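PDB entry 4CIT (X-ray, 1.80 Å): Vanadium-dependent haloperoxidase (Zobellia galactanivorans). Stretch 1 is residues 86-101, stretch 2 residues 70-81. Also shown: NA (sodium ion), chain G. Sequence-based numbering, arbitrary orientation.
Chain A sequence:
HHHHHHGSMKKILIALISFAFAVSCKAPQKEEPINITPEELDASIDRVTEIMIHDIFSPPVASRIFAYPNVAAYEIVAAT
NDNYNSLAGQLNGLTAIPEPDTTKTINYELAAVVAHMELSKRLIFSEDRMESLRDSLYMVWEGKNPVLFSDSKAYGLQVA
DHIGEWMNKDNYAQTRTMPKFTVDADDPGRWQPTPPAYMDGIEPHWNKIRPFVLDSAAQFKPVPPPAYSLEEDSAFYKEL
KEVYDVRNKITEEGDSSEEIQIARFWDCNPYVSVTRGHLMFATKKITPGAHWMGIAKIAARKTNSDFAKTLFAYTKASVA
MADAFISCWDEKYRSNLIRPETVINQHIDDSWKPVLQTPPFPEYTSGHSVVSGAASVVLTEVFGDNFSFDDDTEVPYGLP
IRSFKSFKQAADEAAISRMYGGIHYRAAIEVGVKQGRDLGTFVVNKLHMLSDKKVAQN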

# COMPACT_ATOMS: atom_id res chain seq x y z
N SER A 86 -4.19 13.65 17.56
CA SER A 86 -5.10 12.60 17.17
C SER A 86 -5.63 12.80 15.76
O SER A 86 -5.78 13.95 15.32
CB SER A 86 -6.26 12.61 18.15
OG SER A 86 -7.27 11.71 17.76
N LEU A 87 -5.87 11.70 15.06
CA LEU A 87 -6.48 11.69 13.73
C LEU A 87 -7.99 11.77 13.83
O LEU A 87 -8.72 11.83 12.82
CB LEU A 87 -6.02 10.44 12.93
CG LEU A 87 -4.60 10.59 12.44
CD1 LEU A 87 -4.15 9.27 11.90
CD2 LEU A 87 -4.48 11.72 11.40
N ALA A 88 -8.52 11.67 15.05
CA ALA A 88 -9.98 11.77 15.18
C ALA A 88 -10.38 13.19 14.72
O ALA A 88 -9.68 14.19 14.99
CB ALA A 88 -10.43 11.59 16.66
N GLY A 89 -11.43 13.29 13.95
CA GLY A 89 -11.81 14.50 13.41
C GLY A 89 -11.10 14.84 12.10
O GLY A 89 -11.45 15.84 11.42
N GLN A 90 -10.06 14.08 11.78
CA GLN A 90 -9.25 14.31 10.56
C GLN A 90 -9.50 13.23 9.48
O GLN A 90 -9.47 13.54 8.27
CB GLN A 90 -7.77 14.37 10.91
CG GLN A 90 -7.37 15.37 12.01
CD GLN A 90 -5.88 15.66 11.99
OE1 GLN A 90 -5.07 15.38 12.94
NE2 GLN A 90 -5.49 16.27 10.94
N LEU A 91 -9.70 12.01 9.88
CA LEU A 91 -10.04 10.93 8.96
C LEU A 91 -11.55 10.80 8.91
O LEU A 91 -12.23 10.93 9.97
CB LEU A 91 -9.41 9.59 9.37
CG LEU A 91 -7.92 9.51 9.56
CD1 LEU A 91 -7.36 8.14 9.83
CD2 LEU A 91 -7.27 10.08 8.35
N ASN A 92 -12.12 10.44 7.73
CA ASN A 92 -13.58 10.38 7.60
C ASN A 92 -14.29 9.44 8.56
O ASN A 92 -14.01 8.27 8.55
CB ASN A 92 -13.90 9.98 6.13
CG ASN A 92 -13.43 11.09 5.11
OD1 ASN A 92 -13.48 12.31 5.42
ND2 ASN A 92 -13.08 10.69 3.92
N GLY A 93 -15.18 9.97 9.39
CA GLY A 93 -15.96 9.17 10.34
C GLY A 93 -15.26 8.82 11.71
O GLY A 93 -15.87 8.16 12.50
N LEU A 94 -14.02 9.14 11.89
CA LEU A 94 -13.27 8.68 13.04
C LEU A 94 -13.47 9.66 14.19
O LEU A 94 -13.21 10.87 14.08
CB LEU A 94 -11.81 8.64 12.72
CG LEU A 94 -10.93 8.19 13.90
CD1 LEU A 94 -11.31 6.82 14.39
CD2 LEU A 94 -9.46 8.29 13.49
N THR A 95 -13.99 9.10 15.27
CA THR A 95 -14.11 9.78 16.56
C THR A 95 -13.11 9.38 17.61
O THR A 95 -12.30 8.44 17.44
CB THR A 95 -15.52 9.56 17.19
OG1 THR A 95 -15.69 8.17 17.48
CG2 THR A 95 -16.64 10.12 16.26
N ALA A 96 -13.10 10.12 18.70
CA ALA A 96 -12.05 9.89 19.73
C ALA A 96 -12.05 8.49 20.33
O ALA A 96 -13.11 7.92 20.74
CB ALA A 96 -12.09 10.98 20.78
N ILE A 97 -10.85 7.91 20.46
CA ILE A 97 -10.70 6.62 21.17
C ILE A 97 -10.92 6.80 22.68
O ILE A 97 -10.76 7.90 23.21
CB ILE A 97 -9.36 5.91 20.96
CG1 ILE A 97 -8.16 6.76 21.35
CG2 ILE A 97 -9.20 5.42 19.47
CD1 ILE A 97 -6.91 5.95 21.62
N PRO A 98 -11.23 5.70 23.35
CA PRO A 98 -11.30 5.76 24.78
C PRO A 98 -9.96 6.15 25.34
O PRO A 98 -8.96 5.68 24.84
CB PRO A 98 -11.62 4.29 25.19
CG PRO A 98 -12.09 3.62 23.98
CD PRO A 98 -11.68 4.41 22.80
N GLU A 99 -9.96 6.95 26.42
CA GLU A 99 -8.73 7.27 27.17
C GLU A 99 -8.35 6.13 28.11
O GLU A 99 -9.20 5.42 28.53
CB GLU A 99 -8.99 8.54 27.99
CG GLU A 99 -9.13 9.81 27.12
CD GLU A 99 -7.79 10.36 26.56
OE1 GLU A 99 -6.66 9.85 26.79
OE2 GLU A 99 -7.88 11.34 25.82
N PRO A 100 -7.08 6.01 28.50
CA PRO A 100 -6.70 4.97 29.40
C PRO A 100 -7.15 5.33 30.83
O PRO A 100 -7.30 6.53 31.17
CB PRO A 100 -5.20 4.96 29.30
CG PRO A 100 -4.77 6.31 28.84
CD PRO A 100 -5.90 6.76 27.96
N ASP A 101 -7.31 4.30 31.62
CA ASP A 101 -7.77 4.44 33.03
C ASP A 101 -6.64 5.05 33.81
O ASP A 101 -5.54 4.46 33.89
CB ASP A 101 -8.10 3.01 33.50
CG ASP A 101 -8.70 2.93 34.90
OD1 ASP A 101 -8.49 3.88 35.65
OD2 ASP A 101 -9.19 1.83 35.25
NA NA G . -1.13 13.91 21.64
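Stretch 2 (70-81) NVAAYEIVAATN

Stretch 2 is helical from Asn70 through at least Ala78, the continuation of a helix that begins earlier in the chain, and it lies against a segment with no regular secondary structure. The two backbones come nearest at Ser86 and Ala78, whose CA atoms are 5.2 Å apart; a methyl is all that Ala78 places here, its CB 3.8 Å from Ser86 N. Together the stretches bury 562 Å².

Glu75 covers the most surface. With its three chi angles all near -65°, its carboxylate meets the start of stretch 1. Ser86 OG donates a very short hydrogen bond of 2.5 Å to Glu75 OE1, while Leu87 N donates to Glu75 OE2 at 2.8 Å and a nearly straight 167°. A carboxylate suits this place because its two oxygens can accept from a hydroxyl and a backbone amide at once. Ser86 OG also accepts from Ala88 N at 3.0 Å, so the serine links the glutamate to the loop.

Toward the N-terminal end of stretch 2 the contact is apolar. Val71 meets the two leucines that begin and end a type II turn: Leu91 CD1 is 3.9 Å from Val71 CG2, and Leu94 CD2 is 4.2 Å from Val71 CG1. Leu87 CD1 packs obliquely against the Tyr74 ring, 3.7 Å from Tyr74 CD2.

Ile97 is the main contributor from stretch 1. Its CD1 lies 3.5 Å from Glu75 O, 4.2 Å from Ile76 CG1 and 4.3 Å from Ala79 CB; the small alanine methyl adds apolar surface beside this long side chain. Farther along, a water lies 2.6 Å from Ala79 O and 2.8 Å from Glu99 OE2, bridging the stretches, and Pro100 CG approaches Thr80 CG2 at 4.3 Å. Stretch 1 thus runs against the helix direction from Ser86 to Leu91, turns back, then runs with it to Pro100.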

# COMPACT_ATOMS: atom_id res chain seq x y z
N ASN A 70 -2.53 0.36 11.82
CA ASN A 70 -1.70 1.50 12.14
C ASN A 70 -2.46 2.63 12.74
O ASN A 70 -1.96 3.26 13.71
CB ASN A 70 -0.90 1.96 10.90
CG ASN A 70 0.15 0.97 10.53
OD1 ASN A 70 0.81 0.34 11.42
ND2 ASN A 70 0.49 0.95 9.23
N VAL A 71 -3.66 2.97 12.24
CA VAL A 71 -4.43 4.06 12.81
C VAL A 71 -4.72 3.77 14.27
O VAL A 71 -4.63 4.70 15.11
CB VAL A 71 -5.74 4.35 11.98
CG1 VAL A 71 -6.69 5.29 12.67
CG2 VAL A 71 -5.36 4.89 10.62
N ALA A 72 -5.15 2.52 14.57
CA ALA A 72 -5.39 2.16 15.98
C ALA A 72 -4.19 2.38 16.92
O ALA A 72 -4.31 3.02 17.99
CB ALA A 72 -5.93 0.72 16.09
N ALA A 73 -3.03 1.88 16.51
CA ALA A 73 -1.82 2.11 17.28
C ALA A 73 -1.43 3.54 17.39
O ALA A 73 -1.09 4.05 18.49
CB ALA A 73 -0.72 1.35 16.63
N TYR A 74 -1.52 4.27 16.28
CA TYR A 74 -1.21 5.69 16.28
C TYR A 74 -2.10 6.45 17.19
O TYR A 74 -1.66 7.31 17.99
CB TYR A 74 -1.32 6.29 14.83
CG TYR A 74 -1.05 7.79 14.87
CD1 TYR A 74 0.24 8.26 14.93
CD2 TYR A 74 -2.14 8.70 14.95
CE1 TYR A 74 0.50 9.59 15.15
CE2 TYR A 74 -1.88 10.06 15.12
CZ TYR A 74 -0.55 10.49 15.09
OH TYR A 74 -0.28 11.84 15.23
N GLU A 75 -3.40 6.12 17.20
CA GLU A 75 -4.27 6.83 18.16
C GLU A 75 -3.85 6.67 19.64
O GLU A 75 -4.01 7.58 20.47
CB GLU A 75 -5.75 6.49 17.99
CG GLU A 75 -6.33 7.01 16.68
CD GLU A 75 -6.30 8.57 16.64
OE1 GLU A 75 -6.97 9.29 17.46
OE2 GLU A 75 -5.45 9.09 15.94
N ILE A 76 -3.43 5.52 19.99
CA ILE A 76 -2.87 5.25 21.37
C ILE A 76 -1.69 6.14 21.69
O ILE A 76 -1.65 6.84 22.75
CB ILE A 76 -2.63 3.78 21.61
CG1 ILE A 76 -3.95 3.03 21.70
CG2 ILE A 76 -1.83 3.62 22.94
CD1 ILE A 76 -3.78 1.50 21.60
N VAL A 77 -0.76 6.20 20.75
CA VAL A 77 0.33 7.14 20.84
C VAL A 77 -0.08 8.58 20.96
O VAL A 77 0.38 9.28 21.89
CB VAL A 77 1.32 6.94 19.70
CG1 VAL A 77 2.38 8.02 19.71
CG2 VAL A 77 1.95 5.61 19.83
N ALA A 78 -0.98 9.06 20.11
CA ALA A 78 -1.47 10.43 20.11
C ALA A 78 -2.19 10.81 21.46
O ALA A 78 -2.08 11.93 21.96
CB ALA A 78 -2.39 10.68 18.98
N ALA A 79 -2.83 9.85 22.02
CA ALA A 79 -3.61 10.13 23.22
C ALA A 79 -2.67 10.36 24.41
O ALA A 79 -3.08 10.90 25.48
CB ALA A 79 -4.51 8.96 23.50
N THR A 80 -1.45 9.84 24.30
CA THR A 80 -0.54 9.76 25.39
C THR A 80 0.78 10.44 25.14
O THR A 80 1.64 10.35 25.96
CB THR A 80 -0.27 8.30 25.77
OG1 THR A 80 0.27 7.52 24.68
CG2 THR A 80 -1.56 7.66 26.26
N ASN A 81 0.95 11.08 24.00
CA ASN A 81 2.23 11.75 23.65
C ASN A 81 1.85 13.11 23.12
O ASN A 81 1.08 13.26 22.16
CB ASN A 81 2.95 10.92 22.61
CG ASN A 81 4.32 11.47 22.23
OD1 ASN A 81 4.51 12.65 22.14
ND2 ASN A 81 5.22 10.59 21.91
O HOH W 1 -5.22 12.30 25.51
O HOH W 2 -3.87 14.55 20.98
O HOH W 3 -1.41 14.41 23.91
O HOH W 4 -0.81 16.27 21.43